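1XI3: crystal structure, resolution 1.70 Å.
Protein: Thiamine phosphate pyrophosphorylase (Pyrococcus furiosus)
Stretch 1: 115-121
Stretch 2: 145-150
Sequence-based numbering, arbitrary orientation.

Stretch 1, residues 115-121: VYSLEEA
Stretch 2 (145-150) DARVIG

One arginine, Arg147, is gripped by two carboxylates at once, and the acid on the far stretch spends its other oxygen on the backbone beside the contact. Arg147 NH1 donates to Glu120 OE1 at 2.9 Å, and Arg147 NH2 reaches the same oxygen, Glu120 OE1, at 3.2 Å, a salt bridge lying near the guanidinium plane. Glu120 OE2 meanwhile accepts from Tyr116 N at 2.9 Å, tying the helix start back to the residue with the largest share of the interface.

Within its own stretch, Asp145 holds the arginine from the other side of its donor set. Arg147 NH2 to Asp145 OD1 is 2.9 Å and Arg147 NE to Asp145 OD2 is 3.1 Å; a weak bond from Arg147 NE to Asp145 OD1 spans 3.2 Å. The backbone joins in, with Arg147 N to Asp145 OD2 at 3.2 Å, so one aspartate orients both the main chain and the side chain two residues on. Asp145 takes chi1 t (-168°); Arg147 runs m, t, m with chi4 at 167°.

Stretch 1 leaves an extended Val115 (-131/144), passes through Tyr116 (-129/18) and Ser117 (-168/161), and enters a helix at Leu118, with phi/psi near -60/-45 onward. Ser117 is the N-cap: chi1 p places its OG 3.0 Å from Glu120 N, while Ala121 N bonds to Ser117 O at 2.9 Å. This first turn brings Glu120, chi1 m and chi2 t, around to face Arg147. Stretch 2 has no regular helix or strand. Ala146 (-100/15) makes a bend, Arg147 (-70/136) and Val148 (-116/131) are extended, and Ile149 (-108/-22) turns before Gly150, whose positive phi (72/169) favours glycine. Asp145, Arg147 and Ile149 point CA-to-CB toward stretch 1, while Ala146 and Val148 point away.

The backbones approach most closely in register at Tyr116 and Arg147, CA to CA 6.3 Å. Tyr116, chi1 m and chi2 -93°, loses 117 Å² of the 313 Å² buried in total. Asp145 OD2 sits over one face of its ring, 3.8 Å from Tyr116 CD1, and Arg147 NH2 approaches obliquely, 3.3 Å from Tyr116 CD2. In return, Tyr116 CB covers one face of the guanidinium, leaving the in-plane donors free for the acids. Ile149, chi1 p and chi2 t, packs its methyl against the backbone, CG2 lying 3.1 Å from Tyr116 O, a close approach to a carbonyl oxygen, and 4.2 Å from Ser117 N.

The rule is economical: cover the guanidinium's face with carbon, and satisfy its edge with carboxylates that also bind backbone NH groups.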

# COMPACT_ATOMS: atom_id res chain seq x y z
N VAL A 115 18.47 6.96 1.39
CA VAL A 115 19.05 8.16 2.05
C VAL A 115 19.85 8.94 1.03
O VAL A 115 20.52 8.37 0.18
CB VAL A 115 19.89 7.81 3.26
CG1 VAL A 115 19.03 7.06 4.31
CG2 VAL A 115 21.13 7.02 2.88
N TYR A 116 19.81 10.27 1.15
CA TYR A 116 20.37 11.17 0.13
C TYR A 116 21.31 12.24 0.75
O TYR A 116 21.66 13.28 0.08
CB TYR A 116 19.24 11.85 -0.61
CG TYR A 116 18.27 10.90 -1.30
CD1 TYR A 116 18.45 10.54 -2.64
CD2 TYR A 116 17.19 10.35 -0.61
CE1 TYR A 116 17.60 9.68 -3.27
CE2 TYR A 116 16.31 9.48 -1.25
CZ TYR A 116 16.53 9.15 -2.58
OH TYR A 116 15.68 8.28 -3.26
N SER A 117 21.75 11.96 1.98
CA SER A 117 22.66 12.84 2.75
C SER A 117 23.19 12.11 3.93
O SER A 117 22.57 11.13 4.40
CB SER A 117 21.91 14.10 3.23
OG SER A 117 20.97 13.80 4.25
N LEU A 118 24.29 12.61 4.49
CA LEU A 118 24.81 12.10 5.73
C LEU A 118 23.80 12.14 6.89
O LEU A 118 23.64 11.16 7.62
CB LEU A 118 26.08 12.88 6.11
CG LEU A 118 26.77 12.47 7.38
CD1 LEU A 118 27.16 10.98 7.35
CD2 LEU A 118 28.00 13.36 7.60
N GLU A 119 23.11 13.28 7.06
CA GLU A 119 22.10 13.41 8.11
C GLU A 119 21.03 12.32 7.97
O GLU A 119 20.63 11.72 8.97
CB GLU A 119 21.45 14.80 8.08
CG GLU A 119 20.31 14.97 9.12
CD GLU A 119 20.68 14.48 10.53
OE1 GLU A 119 21.89 14.55 10.91
OE2 GLU A 119 19.75 14.04 11.25
N GLU A 120 20.56 12.13 6.74
CA GLU A 120 19.54 11.11 6.47
C GLU A 120 20.06 9.72 6.80
O GLU A 120 19.36 8.92 7.42
CB GLU A 120 19.03 11.19 5.03
CG GLU A 120 18.09 12.40 4.78
CD GLU A 120 17.43 12.43 3.43
OE1 GLU A 120 16.69 13.42 3.15
OE2 GLU A 120 17.60 11.50 2.60
N ALA A 121 21.31 9.46 6.43
CA ALA A 121 21.98 8.17 6.77
C ALA A 121 22.03 7.89 8.27
O ALA A 121 21.63 6.83 8.75
CB ALA A 121 23.39 8.14 6.15
N ASP A 145 12.99 11.36 -6.61
CA ASP A 145 13.94 12.16 -5.85
C ASP A 145 15.25 12.24 -6.61
O ASP A 145 15.91 11.21 -6.80
CB ASP A 145 14.15 11.54 -4.47
CG ASP A 145 14.89 12.47 -3.51
OD1 ASP A 145 14.43 12.62 -2.35
OD2 ASP A 145 15.93 13.02 -3.94
N ALA A 146 15.64 13.44 -7.05
CA ALA A 146 16.79 13.58 -7.98
C ALA A 146 18.12 13.99 -7.29
O ALA A 146 19.06 14.38 -7.97
CB ALA A 146 16.44 14.56 -9.09
N ARG A 147 18.18 13.88 -5.97
CA ARG A 147 19.35 14.33 -5.23
C ARG A 147 20.57 13.43 -5.50
O ARG A 147 20.46 12.20 -5.53
CB ARG A 147 19.03 14.43 -3.74
CG ARG A 147 18.10 15.62 -3.38
CD ARG A 147 17.80 15.64 -1.91
NE ARG A 147 16.88 14.57 -1.49
CZ ARG A 147 16.67 14.24 -0.22
NH1 ARG A 147 17.33 14.87 0.74
NH2 ARG A 147 15.84 13.25 0.09
N VAL A 148 21.72 14.07 -5.72
CA VAL A 148 22.97 13.40 -6.08
C VAL A 148 23.99 13.63 -4.97
O VAL A 148 24.19 14.77 -4.51
CB VAL A 148 23.49 13.93 -7.42
CG1 VAL A 148 24.90 13.43 -7.71
CG2 VAL A 148 22.56 13.52 -8.54
N ILE A 149 24.64 12.55 -4.51
CA ILE A 149 25.58 12.66 -3.38
C ILE A 149 27.06 12.53 -3.79
O ILE A 149 27.94 13.03 -3.05
CB ILE A 149 25.27 11.64 -2.25
CG1 ILE A 149 25.49 10.20 -2.74
CG2 ILE A 149 23.84 11.86 -1.69
CD1 ILE A 149 25.31 9.15 -1.60
N GLY A 150 27.33 11.93 -4.94
CA GLY A 150 28.69 11.74 -5.42
C GLY A 150 29.49 10.67 -4.65
O GLY A 150 29.06 10.17 -3.58